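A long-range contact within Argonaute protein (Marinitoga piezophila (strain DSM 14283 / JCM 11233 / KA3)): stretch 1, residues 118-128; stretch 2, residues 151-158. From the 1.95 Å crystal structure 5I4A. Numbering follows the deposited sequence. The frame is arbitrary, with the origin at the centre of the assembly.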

ATOM      1  N   VAL A 118       7.637 -23.668  15.718  1.00 58.12           N
ATOM      2  CA  VAL A 118       8.331 -22.532  16.312  1.00 54.32           C
ATOM      3  C   VAL A 118       9.771 -22.937  16.595  1.00 59.63           C
ATOM      4  O   VAL A 118      10.031 -24.058  17.048  1.00 66.43           O
ATOM      5  N   PHE A 119      10.705 -22.029  16.329  1.00 57.16           N
ATOM      6  CA  PHE A 119      12.095 -22.241  16.704  1.00 58.84           C
ATOM      7  C   PHE A 119      12.702 -20.927  17.166  1.00 56.45           C
ATOM      8  O   PHE A 119      12.439 -19.871  16.585  1.00 54.27           O
ATOM      9  N   SER A 120      13.498 -20.998  18.230  1.00 62.95           N
ATOM     10  CA  SER A 120      14.215 -19.827  18.709  1.00 60.14           C
ATOM     11  C   SER A 120      15.331 -19.470  17.736  1.00 56.70           C
ATOM     12  O   SER A 120      15.982 -20.346  17.159  1.00 59.00           O
ATOM     13  N   LEU A 121      15.545 -18.172  17.550  1.00 58.30           N
ATOM     14  CA  LEU A 121      16.574 -17.708  16.632  1.00 56.22           C
ATOM     15  C   LEU A 121      17.958 -17.972  17.210  1.00 60.28           C
ATOM     16  O   LEU A 121      18.222 -17.664  18.376  1.00 62.75           O
ATOM     17  N   ASP A 122      18.840 -18.551  16.390  1.00 58.13           N
ATOM     18  CA  ASP A 122      20.234 -18.704  16.797  1.00 58.73           C
ATOM     19  C   ASP A 122      20.842 -17.356  17.163  1.00 61.97           C
ATOM     20  O   ASP A 122      21.623 -17.254  18.116  1.00 63.76           O
ATOM     21  N   SER A 123      20.479 -16.307  16.421  1.00 63.64           N
ATOM     22  CA  SER A 123      21.105 -15.005  16.615  1.00 55.60           C
ATOM     23  C   SER A 123      20.660 -14.356  17.921  1.00 61.42           C
ATOM     24  O   SER A 123      21.459 -13.689  18.591  1.00 64.01           O
ATOM     25  N   ASN A 124      19.395 -14.529  18.302  1.00 65.53           N
ATOM     26  CA  ASN A 124      18.869 -13.919  19.519  1.00 61.80           C
ATOM     27  C   ASN A 124      18.013 -14.952  20.238  1.00 63.66           C
ATOM     28  O   ASN A 124      16.957 -15.352  19.735  1.00 60.85           O
ATOM     29  N   GLU A 125      18.467 -15.369  21.423  1.00 63.05           N
ATOM     30  CA  GLU A 125      17.813 -16.462  22.134  1.00 61.12           C
ATOM     31  C   GLU A 125      16.404 -16.090  22.580  1.00 57.70           C
ATOM     32  O   GLU A 125      15.551 -16.971  22.739  1.00 57.74           O
ATOM     33  N   ASN A 126      16.136 -14.802  22.773  1.00 54.86           N
ATOM     34  CA  ASN A 126      14.865 -14.349  23.320  1.00 56.39           C
ATOM     35  C   ASN A 126      13.798 -14.108  22.256  1.00 61.52           C
ATOM     36  O   ASN A 126      12.733 -13.574  22.580  1.00 54.33           O
ATOM     37  N   VAL A 127      14.044 -14.493  21.005  1.00 50.14           N
ATOM     38  CA  VAL A 127      13.104 -14.258  19.914  1.00 56.14           C
ATOM     39  C   VAL A 127      12.657 -15.600  19.350  1.00 62.31           C
ATOM     40  O   VAL A 127      13.488 -16.474  19.078  1.00 66.30           O
ATOM     41  N   ASN A 128      11.346 -15.756  19.173  1.00 58.49           N
ATOM     42  CA  ASN A 128      10.760 -16.952  18.584  1.00 52.54           C
ATOM     43  C   ASN A 128      10.321 -16.661  17.155  1.00 51.84           C
ATOM     44  O   ASN A 128       9.680 -15.638  16.893  1.00 41.80           O
ATOM     45  N   LYS A 151       4.315 -17.466   5.738  1.00 50.41           N
ATOM     46  CA  LYS A 151       5.146 -16.337   6.137  1.00 47.53           C
ATOM     47  C   LYS A 151       5.680 -16.625   7.535  1.00 45.00           C
ATOM     48  O   LYS A 151       5.604 -17.758   8.025  1.00 49.60           O
ATOM     49  N   PHE A 152       6.217 -15.597   8.187  1.00 35.50           N
ATOM     50  CA  PHE A 152       6.807 -15.766   9.504  1.00 31.97           C
ATOM     51  C   PHE A 152       6.424 -14.607  10.410  1.00 36.30           C
ATOM     52  O   PHE A 152       6.281 -13.465   9.966  1.00 46.57           O
ATOM     53  N   THR A 153       6.257 -14.927  11.689  1.00 42.25           N
ATOM     54  CA  THR A 153       6.020 -13.948  12.737  1.00 42.44           C
ATOM     55  C   THR A 153       7.085 -14.136  13.803  1.00 51.60           C
ATOM     56  O   THR A 153       7.286 -15.253  14.294  1.00 53.54           O
ATOM     57  N   PHE A 154       7.774 -13.055  14.146  1.00 45.38           N
ATOM     58  CA  PHE A 154       8.843 -13.087  15.133  1.00 47.48           C
ATOM     59  C   PHE A 154       8.339 -12.432  16.410  1.00 38.70           C
ATOM     60  O   PHE A 154       8.034 -11.234  16.423  1.00 44.82           O
ATOM     61  N   LEU A 155       8.232 -13.227  17.472  1.00 38.18           N
ATOM     62  CA  LEU A 155       7.662 -12.787  18.733  1.00 44.12           C
ATOM     63  C   LEU A 155       8.629 -13.087  19.867  1.00 45.78           C
ATOM     64  O   LEU A 155       9.458 -13.998  19.775  1.00 40.74           O
ATOM     65  N   SER A 156       8.513 -12.311  20.942  1.00 41.76           N
ATOM     66  CA  SER A 156       9.298 -12.584  22.135  1.00 41.99           C
ATOM     67  C   SER A 156       8.886 -13.923  22.732  1.00 46.25           C
ATOM     68  O   SER A 156       7.701 -14.264  22.778  1.00 47.34           O
ATOM     69  N   LYS A 157       9.882 -14.689  23.180  1.00 61.36           N
ATOM     70  CA  LYS A 157       9.609 -15.995  23.771  1.00 56.70           C
ATOM     71  C   LYS A 157       8.841 -15.869  25.081  1.00 56.12           C
ATOM     72  O   LYS A 157       8.054 -16.758  25.425  1.00 56.19           O
ATOM     73  N   GLU A 158       9.046 -14.779  25.809  1.00 54.43           N
ATOM     74  CA  GLU A 158       8.420 -14.537  27.095  1.00 54.14           C
ATOM     75  C   GLU A 158       7.470 -13.350  26.996  1.00 59.13           C
ATOM     76  O   GLU A 158       7.621 -12.496  26.115  1.00 55.05           O
TER

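The two stretches meet as antiparallel strands, paired through N128 with L155 and V127 with S156. N128 and L155 form a hydrogen-bonded pair: N128 N donates to L155 O at 2.6 Å, and L155 N donates to N128 O at 2.9 Å. K157 N donates to N126 O at 3.1 Å, so the ladder runs on into the type I turn from N124 to V127. V127 and S156 lie between these bonds as a non-hydrogen-bonded pair, and their side chains diverge. N128 O also takes a CA-H...O contact from F154 CA, at 3.2 Å.

The apolar contacts come from five side chains. L121 and F152 point toward the opposite stretch. L121 is in the m rotamer with chi2 t, and L121 CD1 lies 4.3 Å from F154 CD1. F154, also m, leaves its backbone sideways. F154 CB lies 4.1 Å from V127 CG1, so F154 meets both L121 and V127. V127 is t and its CA-to-CB bond points away, yet CG1 still reaches this neighbour. F119 starts away from stretch 2, but its p rotamer brings the ring back. F119 CE2 then lies 4.0 Å from F152 CE1, with F152 in the m rotamer. L121, V127, F152 and F154 are buried; F119 remains partly exposed.

N128 and L155 have their side chains on the same face of the sheet. They then part: the end of N128 comes nearer to stretch 2, while the end of L155, m with chi2 t, leads away. N128 has the largest covered area of any residue in the contact. Its chi1 is -89°, in the m well. N128 OD1 lies 3.2 Å from K157 CA and 3.3 Å from K157 CB. These are packing contacts with carbon atoms. K157 is fully extended, with all four chi angles t. K157 CD lies 4.3 Å from E125 O, so the aliphatic part of the chain passes beside E125.

One water joins the stretches. Water 1 donates to N128 OD1 at 3.1 Å and to S156 O at 3.2 Å, linking a side chain of one strand to the backbone of the other.

Other polar side chains bond within their own stretch. N126 N donates to N124 OD1 at 3.2 Å within the turn. S120 OG, on a t rotamer, makes a weak hydrogen bond to E125 O at 2.9 Å. S156 is p and points away from stretch 1; S156 OG donates to E158 O at 2.7 Å and is also hydrogen-bonded elsewhere in the structure.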

ATOM      1  CB  VAL A 118       7.640 -22.063  17.611  1.00 56.19           C
ATOM      2  CG1 VAL A 118       8.179 -20.710  18.053  1.00 53.66           C
ATOM      3  CG2 VAL A 118       6.127 -22.023  17.436  1.00 53.37           C
ATOM      4  CB  PHE A 119      12.919 -22.845  15.551  1.00 54.36           C
ATOM      5  CG  PHE A 119      12.939 -22.011  14.297  1.00 54.33           C
ATOM      6  CD1 PHE A 119      13.903 -21.031  14.113  1.00 56.11           C
ATOM      7  CD2 PHE A 119      12.016 -22.233  13.289  1.00 54.18           C
ATOM      8  CE1 PHE A 119      13.930 -20.273  12.957  1.00 54.44           C
ATOM      9  CE2 PHE A 119      12.039 -21.479  12.130  1.00 54.16           C
ATOM     10  CZ  PHE A 119      12.997 -20.498  11.964  1.00 54.28           C
ATOM     11  CB  SER A 120      14.788 -20.089  20.101  1.00 57.98           C
ATOM     12  OG  SER A 120      15.443 -18.941  20.615  1.00 62.07           O
ATOM     13  CB  LEU A 121      16.398 -16.217  16.350  1.00 54.81           C
ATOM     14  CG  LEU A 121      15.236 -15.814  15.440  1.00 54.61           C
ATOM     15  CD1 LEU A 121      15.128 -14.309  15.350  1.00 59.81           C
ATOM     16  CD2 LEU A 121      15.421 -16.400  14.062  1.00 54.63           C
ATOM     17  CB  ASP A 122      21.041 -19.358  15.675  1.00 55.54           C
ATOM     18  CG  ASP A 122      20.432 -20.662  15.195  1.00 58.96           C
ATOM     19  OD1 ASP A 122      19.978 -21.465  16.039  1.00 62.36           O
ATOM     20  OD2 ASP A 122      20.410 -20.886  13.966  1.00 62.41           O
ATOM     21  CB  SER A 123      20.790 -14.095  15.426  1.00 55.43           C
ATOM     22  OG  SER A 123      21.180 -12.757  15.687  1.00 66.26           O
ATOM     23  CB  ASN A 124      18.071 -12.658  19.210  1.00 58.36           C
ATOM     24  CG  ASN A 124      17.930 -11.757  20.414  1.00 57.53           C
ATOM     25  OD1 ASN A 124      17.488 -12.187  21.478  1.00 61.95           O
ATOM     26  ND2 ASN A 124      18.320 -10.499  20.258  1.00 60.40           N
ATOM     27  CB  GLU A 125      18.666 -16.873  23.335  1.00 59.80           C
ATOM     28  CG  GLU A 125      18.272 -18.194  23.970  1.00 61.96           C
ATOM     29  CD  GLU A 125      18.543 -19.390  23.074  1.00 70.02           C
ATOM     30  OE1 GLU A 125      19.169 -19.222  22.005  1.00 73.21           O
ATOM     31  OE2 GLU A 125      18.128 -20.508  23.446  1.00 75.98           O
ATOM     32  CB  ASN A 126      15.073 -13.073  24.140  1.00 57.73           C
ATOM     33  CG  ASN A 126      16.037 -13.270  25.295  1.00 59.79           C
ATOM     34  OD1 ASN A 126      15.650 -13.713  26.375  1.00 62.01           O
ATOM     35  ND2 ASN A 126      17.303 -12.936  25.070  1.00 58.03           N
ATOM     36  CB  VAL A 127      13.718 -13.378  18.811  1.00 49.95           C
ATOM     37  CG1 VAL A 127      12.707 -13.145  17.701  1.00 53.05           C
ATOM     38  CG2 VAL A 127      14.187 -12.051  19.390  1.00 47.78           C
ATOM     39  CB  ASN A 128       9.564 -17.443  19.403  1.00 55.76           C
ATOM     40  CG  ASN A 128       9.961 -18.414  20.495  1.00 63.61           C
ATOM     41  OD1 ASN A 128       9.417 -18.380  21.598  1.00 64.99           O
ATOM     42  ND2 ASN A 128      10.911 -19.290  20.191  1.00 61.67           N
ATOM     43  CB  LYS A 151       4.364 -15.019   6.070  1.00 41.09           C
ATOM     44  CG  LYS A 151       3.327 -14.843   7.169  1.00 40.92           C
ATOM     45  CD  LYS A 151       2.911 -13.388   7.322  1.00 46.46           C
ATOM     46  CE  LYS A 151       1.915 -12.972   6.255  1.00 45.48           C
ATOM     47  NZ  LYS A 151       1.248 -11.688   6.611  1.00 39.98           N
ATOM     48  CB  PHE A 152       8.330 -15.890   9.424  1.00 39.47           C
ATOM     49  CG  PHE A 152       8.799 -17.284   9.155  1.00 41.76           C
ATOM     50  CD1 PHE A 152       8.999 -18.169  10.198  1.00 46.16           C
ATOM     51  CD2 PHE A 152       9.016 -17.721   7.859  1.00 41.41           C
ATOM     52  CE1 PHE A 152       9.421 -19.462   9.959  1.00 45.55           C
ATOM     53  CE2 PHE A 152       9.434 -19.016   7.613  1.00 44.07           C
ATOM     54  CZ  PHE A 152       9.640 -19.886   8.666  1.00 36.60           C
ATOM     55  CB  THR A 153       4.627 -14.104  13.350  1.00 41.27           C
ATOM     56  OG1 THR A 153       3.660 -14.273  12.307  1.00 36.20           O
ATOM     57  CG2 THR A 153       4.265 -12.874  14.166  1.00 40.98           C
ATOM     58  CB  PHE A 154      10.093 -12.394  14.592  1.00 45.67           C
ATOM     59  CG  PHE A 154      10.567 -12.964  13.285  1.00 40.70           C
ATOM     60  CD1 PHE A 154      11.369 -14.093  13.259  1.00 34.25           C
ATOM     61  CD2 PHE A 154      10.185 -12.393  12.084  1.00 39.24           C
ATOM     62  CE1 PHE A 154      11.795 -14.629  12.058  1.00 35.10           C
ATOM     63  CE2 PHE A 154      10.607 -12.926  10.881  1.00 39.27           C
ATOM     64  CZ  PHE A 154      11.412 -14.045  10.868  1.00 37.46           C
ATOM     65  CB  LEU A 155       6.319 -13.476  19.015  1.00 43.25           C
ATOM     66  CG  LEU A 155       5.201 -13.329  17.982  1.00 39.96           C
ATOM     67  CD1 LEU A 155       4.075 -14.302  18.293  1.00 35.80           C
ATOM     68  CD2 LEU A 155       4.679 -11.903  17.949  1.00 34.27           C
ATOM     69  CB  SER A 156       9.114 -11.468  23.165  1.00 42.11           C
ATOM     70  OG  SER A 156       7.784 -11.434  23.648  1.00 42.73           O
ATOM     71  CB  LYS A 157      10.925 -16.744  23.984  1.00 58.45           C
ATOM     72  CG  LYS A 157      10.787 -18.132  24.581  1.00 59.50           C
ATOM     73  CD  LYS A 157      12.154 -18.776  24.733  1.00 59.62           C
ATOM     74  CE  LYS A 157      12.058 -20.149  25.372  1.00 60.21           C
ATOM     75  NZ  LYS A 157      13.398 -20.790  25.468  1.00 64.65           N
ATOM     76  CB  GLU A 158       9.484 -14.262  28.167  1.00 56.58           C
ATOM     77  CG  GLU A 158      10.637 -15.259  28.170  1.00 66.36           C
ATOM     78  CD  GLU A 158      10.290 -16.564  28.865  1.00 74.34           C
ATOM     79  OE1 GLU A 158      10.085 -16.545  30.098  1.00 75.10           O
ATOM     80  OE2 GLU A 158      10.224 -17.609  28.182  1.00 77.55           O
TER
HETATM   81  O   HOH W   1       6.728 -16.945  21.240  1.00 41.67           O